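Local structure of capsid polyprotein VP90 (Turkey astrovirus 2, 3TS3) at residues C[120-125]-C[137-142]. The protein forms, through this projection (P2 globular) domain, the spike of the astrovirus capsid, whose full-length polyprotein probably self-assembles into the icosahedral T=3 immature shell. Sequence-based numbering, arbitrary orientation.
Sequences YYPGTT and LAEGDP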
loop_
_atom_site.group_PDB
_atom_site.type_symbol
_atom_site.label_atom_id
_atom_site.label_comp_id
_atom_site.label_asym_id
_atom_site.label_seq_id
_atom_site.Cartn_x
_atom_site.Cartn_y
_atom_site.Cartn_z
ATOM N N TYR C 120 -22.667 -12.378 0.030
ATOM C CA TYR C 120 -22.555 -12.647 1.449
ATOM C C TYR C 120 -23.732 -13.485 1.951
ATOM O O TYR C 120 -24.871 -13.253 1.583
ATOM C CB TYR C 120 -22.458 -11.334 2.224
ATOM C CG TYR C 120 -22.558 -11.506 3.714
ATOM C CD1 TYR C 120 -21.572 -12.169 4.425
ATOM C CD2 TYR C 120 -23.643 -11.012 4.409
ATOM C CE1 TYR C 120 -21.663 -12.328 5.776
ATOM C CE2 TYR C 120 -23.745 -11.171 5.765
ATOM C CZ TYR C 120 -22.749 -11.829 6.446
ATOM O OH TYR C 120 -22.839 -11.993 7.799
ATOM N N TYR C 121 -23.431 -14.485 2.769
ATOM C CA TYR C 121 -24.454 -15.341 3.341
ATOM C C TYR C 121 -24.270 -15.436 4.855
ATOM O O TYR C 121 -23.328 -16.047 5.333
ATOM C CB TYR C 121 -24.337 -16.728 2.709
ATOM C CG TYR C 121 -25.492 -17.668 2.992
ATOM C CD1 TYR C 121 -26.755 -17.428 2.478
ATOM C CD2 TYR C 121 -25.302 -18.812 3.744
ATOM C CE1 TYR C 121 -27.804 -18.299 2.728
ATOM C CE2 TYR C 121 -26.333 -19.684 3.998
ATOM C CZ TYR C 121 -27.580 -19.427 3.493
ATOM O OH TYR C 121 -28.603 -20.307 3.756
ATOM N N PRO C 122 -25.201 -14.872 5.613
ATOM C CA PRO C 122 -25.100 -14.864 7.074
ATOM C C PRO C 122 -25.079 -16.260 7.691
ATOM O O PRO C 122 -24.392 -16.467 8.676
ATOM C CB PRO C 122 -26.366 -14.126 7.508
ATOM C CG PRO C 122 -26.741 -13.311 6.352
ATOM C CD PRO C 122 -26.298 -14.023 5.130
ATOM N N GLY C 123 -25.804 -17.194 7.092
ATOM C CA GLY C 123 -26.011 -18.505 7.676
ATOM C C GLY C 123 -24.757 -19.315 7.912
ATOM O O GLY C 123 -24.647 -20.014 8.908
ATOM N N THR C 124 -23.815 -19.210 6.990
ATOM C CA THR C 124 -22.557 -19.932 7.099
ATOM C C THR C 124 -21.415 -19.046 7.597
ATOM O O THR C 124 -20.269 -19.454 7.581
ATOM C CB THR C 124 -22.186 -20.596 5.781
ATOM O OG1 THR C 124 -22.307 -19.641 4.729
ATOM C CG2 THR C 124 -23.129 -21.757 5.499
ATOM N N THR C 125 -21.746 -17.841 8.045
ATOM C CA THR C 125 -20.753 -16.925 8.582
ATOM C C THR C 125 -20.685 -17.197 10.074
ATOM O O THR C 125 -21.578 -16.848 10.819
ATOM C CB THR C 125 -21.171 -15.469 8.342
ATOM O OG1 THR C 125 -21.122 -15.184 6.943
ATOM C CG2 THR C 125 -20.247 -14.512 9.081
ATOM N N LEU C 137 -24.293 -6.045 7.584
ATOM C CA LEU C 137 -24.366 -6.448 6.197
ATOM C C LEU C 137 -25.743 -6.987 5.853
ATOM O O LEU C 137 -26.517 -7.349 6.732
ATOM C CB LEU C 137 -23.304 -7.502 5.892
ATOM C CG LEU C 137 -21.838 -7.097 6.046
ATOM C CD1 LEU C 137 -20.945 -8.322 6.085
ATOM C CD2 LEU C 137 -21.392 -6.134 4.955
ATOM N N ALA C 138 -26.025 -7.047 4.562
ATOM C CA ALA C 138 -27.271 -7.599 4.068
ATOM C C ALA C 138 -26.923 -8.826 3.259
ATOM O O ALA C 138 -25.902 -8.870 2.603
ATOM C CB ALA C 138 -27.998 -6.586 3.202
ATOM N N GLU C 139 -27.787 -9.825 3.296
ATOM C CA GLU C 139 -27.528 -11.027 2.544
ATOM C C GLU C 139 -27.437 -10.617 1.085
ATOM O O GLU C 139 -28.248 -9.844 0.592
ATOM C CB GLU C 139 -28.655 -12.043 2.764
ATOM C CG GLU C 139 -28.412 -13.376 2.092
ATOM C CD GLU C 139 -29.560 -14.357 2.260
ATOM O OE1 GLU C 139 -30.638 -13.950 2.729
ATOM O OE2 GLU C 139 -29.388 -15.532 1.890
ATOM N N GLY C 140 -26.438 -11.150 0.398
ATOM C CA GLY C 140 -26.196 -10.828 -0.990
ATOM C C GLY C 140 -25.221 -9.690 -1.243
ATOM O O GLY C 140 -24.869 -9.454 -2.379
ATOM N N ASP C 141 -24.771 -9.009 -0.195
ATOM C CA ASP C 141 -23.790 -7.938 -0.377
ATOM C C ASP C 141 -22.518 -8.548 -0.928
ATOM O O ASP C 141 -22.163 -9.648 -0.561
ATOM C CB ASP C 141 -23.473 -7.246 0.951
ATOM C CG ASP C 141 -24.493 -6.183 1.319
ATOM O OD1 ASP C 141 -25.345 -5.858 0.482
ATOM O OD2 ASP C 141 -24.423 -5.683 2.448
ATOM N N PRO C 142 -21.816 -7.828 -1.791
ATOM C CA PRO C 142 -20.593 -8.393 -2.355
ATOM C C PRO C 142 -19.567 -8.693 -1.271
ATOM O O PRO C 142 -19.399 -7.904 -0.361
ATOM C CB PRO C 142 -20.081 -7.268 -3.250
ATOM C CG PRO C 142 -21.323 -6.572 -3.718
ATOM C CD PRO C 142 -22.289 -6.655 -2.552
#
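L137 lies over one face of the Y120 ring, the two side chains crossing at about a right angle. Its CD1 methyl sits over the centre of the ring, 3.9 Å from the centroid and only 7° off the ring normal, a clear CH-pi contact, while L137 CB packs on Y120 CE2 at 3.7 Å. On the opposite face P122 N sits nearer the rim, and A138 O meets the edge in the ring plane, 3.6 Å from Y120 CD2. Y120 CG lies anti to its backbone N (chi1 171°), beside its own carbonyl carbon.

Y120 also grips the other segment through its backbone: Y120 N gives a bond to D141 O (2.8 Å), and G140 N reaches Y120 O nearly straight (2.9 Å), in the carbonyl plane on a lone pair. E139 runs out extended beside Y121, pointing the same way; it crosses P122 at about a right angle, E139 CG packing on P122 CD at 3.8 Å. E139 OE2 comes up to the edge of the Y121 ring, 3.3 Å from Y121 CE1, with carboxylate and ring planes 56° apart, and its charge is paired with R60.

Residues A138 to D141 form a type II beta turn, G140 taking its positive phi. D141 braces it: OD2 accepts A138 N from above the carboxylate plane, and OD1 bonds T160. Y120 faces both G140 and D141, a G1 beta bulge joined to the type II turn, at the end of the antiparallel pair of strands 117-119 and 142-148, where the helix-containing connection between them closes.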